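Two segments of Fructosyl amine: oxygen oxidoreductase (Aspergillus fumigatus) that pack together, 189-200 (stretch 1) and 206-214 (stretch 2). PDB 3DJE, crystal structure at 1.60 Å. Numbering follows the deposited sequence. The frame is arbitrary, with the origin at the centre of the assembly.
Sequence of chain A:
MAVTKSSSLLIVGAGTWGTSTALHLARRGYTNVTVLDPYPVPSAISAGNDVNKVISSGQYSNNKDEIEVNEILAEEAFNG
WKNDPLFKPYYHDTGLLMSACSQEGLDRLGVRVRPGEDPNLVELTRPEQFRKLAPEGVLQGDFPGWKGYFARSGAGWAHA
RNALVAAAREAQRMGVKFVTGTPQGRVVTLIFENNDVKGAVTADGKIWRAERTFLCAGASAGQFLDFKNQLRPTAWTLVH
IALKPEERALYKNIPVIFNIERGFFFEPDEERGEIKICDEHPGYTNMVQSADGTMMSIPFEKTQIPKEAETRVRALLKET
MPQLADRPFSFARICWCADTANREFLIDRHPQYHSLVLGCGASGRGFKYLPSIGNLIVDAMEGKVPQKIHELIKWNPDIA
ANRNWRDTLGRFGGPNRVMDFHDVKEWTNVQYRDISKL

Stretch 1 (189-200) TLIFENNDVKGA
Stretch 2 (206-214) KIWRAERTF

This contact is a short antiparallel strand pairing, built on three backbone hydrogen bonds around a glycine and closed at one exposed end by a salt bridge between E193 and R209. Stretch 1 is itself a hairpin: its strands 189-193 and 196-200 are joined through N194 and N195, both with positive phi (51/50 and 57/33). Four backbone bonds hold it, I191 N to G199 O at 2.9 Å, K198 N to I191 O at 2.8 Å, E193 N to D196 O at 2.9 Å and D196 N to E193 O at 3.1 Å. Strand 206-209 lies against the second arm, the axes approaching to 4.7 Å with 134° between their N-to-C directions, so the pairing is antiparallel but strongly skewed.

The register is set by two bridges. A200 and W208 form the hydrogen-bonded pair, CA to CA 5.2 Å, with A200 N donating to W208 O at 3.0 Å and W208 N donating to A200 O at 2.8 Å; their side chains share one face of the sheet. G199 and R209 form the next, non-hydrogen-bonded pair, with CA atoms just 4.4 Å apart. Beyond it, A210 N donates to K198 O at 2.9 Å and 168°, a nearly straight bond.

K198 (phi/psi -106/4) and G199 (140/-148) break the regular extended backbone. The rule at G199 is steric: an ideal CB there would lie 1.9 Å from W208 O and 3.0 Å from R209 CA, and would also jam against the preceding carbonyl oxygen. Without it, G199 CA comes within 3.2 Å of W208 O in a CA-H...O contact, matched by R209 CA to K198 O at 3.4 Å.

R209 shows how a side chain can start away and return. Its CA-to-CB bond points away overall, yet with chi1 m, chi2 t, chi3 t and chi4 -92° the guanidinium comes back to E193. R209 NH1 donates to E193 OE2 at 3.1 Å, with the carboxylate oxygen at the edge of the guanidinium, near its plane. E193 reaches out with chi1 and chi2 both t and chi3 at 111°. Water 1 doubles the link, donating to E193 OE2 at 2.5 Å and accepting from R209 NH2 at 2.7 Å. K198 CB lies 4.0 Å from R209 NH1, while the K198 chain (m, m, t, t) leads away to a salt bridge within its own stretch, NZ to D196 OD2 at 2.9 Å.

Apolar packing is modest: I191, chi1 m and chi2 t, points toward stretch 2 and sets CD1 3.6 Å from CG2 of I207, also m, t.

After the turn at A210 and E211, strand 212-214 runs at 73° to strand 196-200. T213 (chi1 m) points toward stretch 1, its OG1 3.3 Å from G199 CA and 4.0 Å from V197 CG1. Water 2 ties this end together, its oxygen within hydrogen-bonding distance of V197 O (2.8 Å), A210 O (2.9 Å) and T213 OG1 (2.8 Å).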

# COMPACT_ATOMS: atom_id res chain seq x y z
N THR A 189 20.92 4.59 -11.26
CA THR A 189 20.45 5.72 -12.06
C THR A 189 19.69 5.21 -13.26
O THR A 189 19.93 4.11 -13.72
CB THR A 189 21.62 6.62 -12.55
OG1 THR A 189 21.08 7.79 -13.20
CG2 THR A 189 22.55 5.87 -13.51
N LEU A 190 18.73 6.01 -13.74
CA LEU A 190 18.20 5.77 -15.08
C LEU A 190 19.25 6.25 -16.09
O LEU A 190 20.17 7.02 -15.74
CB LEU A 190 16.87 6.52 -15.27
CG LEU A 190 15.76 6.15 -14.27
CD1 LEU A 190 14.53 7.03 -14.50
CD2 LEU A 190 15.40 4.66 -14.37
N ILE A 191 19.14 5.75 -17.31
CA ILE A 191 20.01 6.18 -18.41
C ILE A 191 19.38 7.38 -19.11
O ILE A 191 18.36 7.23 -19.76
CB ILE A 191 20.23 5.05 -19.45
CG1 ILE A 191 20.91 3.84 -18.79
CG2 ILE A 191 21.08 5.56 -20.64
CD1 ILE A 191 20.90 2.59 -19.69
N PHE A 192 20.00 8.55 -18.98
CA PHE A 192 19.47 9.78 -19.61
C PHE A 192 20.30 10.11 -20.84
O PHE A 192 21.50 10.40 -20.74
CB PHE A 192 19.48 10.96 -18.63
CG PHE A 192 18.45 10.84 -17.53
CD1 PHE A 192 17.17 11.35 -17.69
CD2 PHE A 192 18.78 10.23 -16.32
CE1 PHE A 192 16.22 11.26 -16.66
CE2 PHE A 192 17.84 10.13 -15.28
CZ PHE A 192 16.57 10.65 -15.46
N GLU A 193 19.67 10.02 -22.00
CA GLU A 193 20.37 10.19 -23.27
C GLU A 193 19.47 10.93 -24.23
O GLU A 193 18.33 10.49 -24.49
CB GLU A 193 20.72 8.81 -23.84
CG GLU A 193 21.42 8.76 -25.20
CD GLU A 193 21.42 7.33 -25.75
OE1 GLU A 193 20.72 7.07 -26.76
OE2 GLU A 193 22.07 6.45 -25.16
N ASN A 194 19.96 12.06 -24.73
CA ASN A 194 19.20 12.85 -25.72
C ASN A 194 17.74 13.14 -25.30
O ASN A 194 16.79 12.93 -26.06
CB ASN A 194 19.28 12.18 -27.09
CG ASN A 194 20.69 12.18 -27.66
OD1 ASN A 194 21.41 13.17 -27.53
ND2 ASN A 194 21.09 11.07 -28.29
N ASN A 195 17.61 13.64 -24.07
CA ASN A 195 16.33 14.00 -23.45
C ASN A 195 15.30 12.87 -23.40
O ASN A 195 14.10 13.10 -23.49
CB ASN A 195 15.72 15.26 -24.10
CG ASN A 195 16.41 16.53 -23.66
OD1 ASN A 195 17.35 16.50 -22.86
ND2 ASN A 195 15.95 17.66 -24.18
N ASP A 196 15.79 11.65 -23.23
CA ASP A 196 14.91 10.51 -23.02
C ASP A 196 15.56 9.58 -21.99
O ASP A 196 16.76 9.72 -21.69
CB ASP A 196 14.70 9.78 -24.35
CG ASP A 196 13.55 8.78 -24.32
OD1 ASP A 196 12.75 8.81 -23.37
OD2 ASP A 196 13.46 7.99 -25.28
N VAL A 197 14.76 8.67 -21.45
CA VAL A 197 15.26 7.59 -20.59
C VAL A 197 15.38 6.32 -21.41
O VAL A 197 14.40 5.87 -22.01
CB VAL A 197 14.33 7.36 -19.39
CG1 VAL A 197 14.69 6.03 -18.68
CG2 VAL A 197 14.43 8.55 -18.43
N LYS A 198 16.59 5.76 -21.44
CA LYS A 198 16.92 4.63 -22.31
C LYS A 198 17.05 3.30 -21.58
O LYS A 198 17.41 2.29 -22.18
CB LYS A 198 18.22 4.89 -23.11
CG LYS A 198 18.19 6.13 -24.03
CD LYS A 198 16.99 6.15 -24.96
CE LYS A 198 17.09 7.33 -25.93
NZ LYS A 198 15.87 7.45 -26.80
N GLY A 199 16.77 3.32 -20.27
CA GLY A 199 16.91 2.13 -19.41
C GLY A 199 17.47 2.52 -18.06
O GLY A 199 17.22 3.63 -17.56
N ALA A 200 18.24 1.61 -17.47
CA ALA A 200 18.79 1.81 -16.11
C ALA A 200 20.16 1.19 -15.95
O ALA A 200 20.54 0.28 -16.69
CB ALA A 200 17.86 1.22 -15.06
N LYS A 206 26.02 -2.87 -14.36
CA LYS A 206 25.43 -3.44 -15.58
C LYS A 206 24.47 -2.41 -16.16
O LYS A 206 23.70 -1.79 -15.43
CB LYS A 206 24.69 -4.74 -15.30
CG LYS A 206 24.20 -5.45 -16.57
CD LYS A 206 23.82 -6.92 -16.34
CE LYS A 206 24.88 -7.67 -15.52
NZ LYS A 206 24.60 -9.14 -15.44
N ILE A 207 24.54 -2.25 -17.48
CA ILE A 207 23.72 -1.30 -18.22
C ILE A 207 22.57 -2.07 -18.85
O ILE A 207 22.81 -3.02 -19.59
CB ILE A 207 24.55 -0.63 -19.34
CG1 ILE A 207 25.69 0.19 -18.72
CG2 ILE A 207 23.64 0.25 -20.24
CD1 ILE A 207 26.76 0.61 -19.73
N TRP A 208 21.35 -1.66 -18.52
CA TRP A 208 20.13 -2.34 -18.95
C TRP A 208 19.37 -1.41 -19.89
O TRP A 208 18.62 -0.56 -19.44
CB TRP A 208 19.23 -2.68 -17.76
CG TRP A 208 19.82 -3.70 -16.85
CD1 TRP A 208 20.59 -3.47 -15.74
CD2 TRP A 208 19.67 -5.12 -16.94
NE1 TRP A 208 20.93 -4.66 -15.14
CE2 TRP A 208 20.39 -5.69 -15.87
CE3 TRP A 208 19.01 -5.97 -17.85
CZ2 TRP A 208 20.46 -7.08 -15.65
CZ3 TRP A 208 19.08 -7.35 -17.64
CH2 TRP A 208 19.81 -7.89 -16.55
N ARG A 209 19.59 -1.57 -21.19
CA ARG A 209 18.92 -0.71 -22.17
C ARG A 209 17.56 -1.29 -22.51
O ARG A 209 17.42 -2.50 -22.64
CB ARG A 209 19.79 -0.54 -23.42
CG ARG A 209 21.10 0.19 -23.13
CD ARG A 209 21.86 0.60 -24.37
NE ARG A 209 22.99 1.47 -24.02
CZ ARG A 209 22.94 2.80 -23.98
NH1 ARG A 209 21.82 3.46 -24.29
NH2 ARG A 209 24.03 3.48 -23.64
N ALA A 210 16.56 -0.42 -22.67
CA ALA A 210 15.21 -0.86 -22.97
C ALA A 210 14.49 0.13 -23.85
O ALA A 210 14.74 1.32 -23.78
CB ALA A 210 14.44 -1.05 -21.69
N GLU A 211 13.59 -0.40 -24.68
CA GLU A 211 12.72 0.43 -25.50
C GLU A 211 11.72 1.26 -24.68
O GLU A 211 11.38 2.38 -25.06
CB GLU A 211 11.99 -0.45 -26.52
CG GLU A 211 12.89 -1.05 -27.59
CD GLU A 211 12.09 -1.57 -28.79
OE1 GLU A 211 11.05 -0.95 -29.12
OE2 GLU A 211 12.48 -2.61 -29.38
N ARG A 212 11.24 0.69 -23.58
CA ARG A 212 10.42 1.42 -22.60
C ARG A 212 10.86 1.01 -21.20
O ARG A 212 11.21 -0.15 -20.99
CB ARG A 212 8.92 1.08 -22.73
CG ARG A 212 8.29 1.50 -24.06
CD ARG A 212 8.19 3.01 -24.18
NE ARG A 212 7.44 3.40 -25.38
CZ ARG A 212 7.95 3.44 -26.61
NH1 ARG A 212 9.22 3.12 -26.83
NH2 ARG A 212 7.18 3.79 -27.63
N THR A 213 10.86 1.97 -20.29
CA THR A 213 11.19 1.77 -18.88
C THR A 213 9.99 2.19 -18.05
O THR A 213 9.47 3.30 -18.22
CB THR A 213 12.43 2.62 -18.48
OG1 THR A 213 13.57 2.23 -19.28
CG2 THR A 213 12.77 2.49 -17.00
N PHE A 214 9.56 1.30 -17.15
CA PHE A 214 8.48 1.58 -16.21
C PHE A 214 9.10 1.84 -14.85
O PHE A 214 9.87 1.02 -14.36
CB PHE A 214 7.56 0.37 -16.06
CG PHE A 214 6.80 0.01 -17.32
CD1 PHE A 214 5.48 0.41 -17.50
CD2 PHE A 214 7.41 -0.77 -18.31
CE1 PHE A 214 4.76 0.05 -18.65
CE2 PHE A 214 6.69 -1.12 -19.47
CZ PHE A 214 5.37 -0.71 -19.63
O HOH W 1 23.93 6.21 -23.53
O HOH W 2 13.58 3.18 -21.94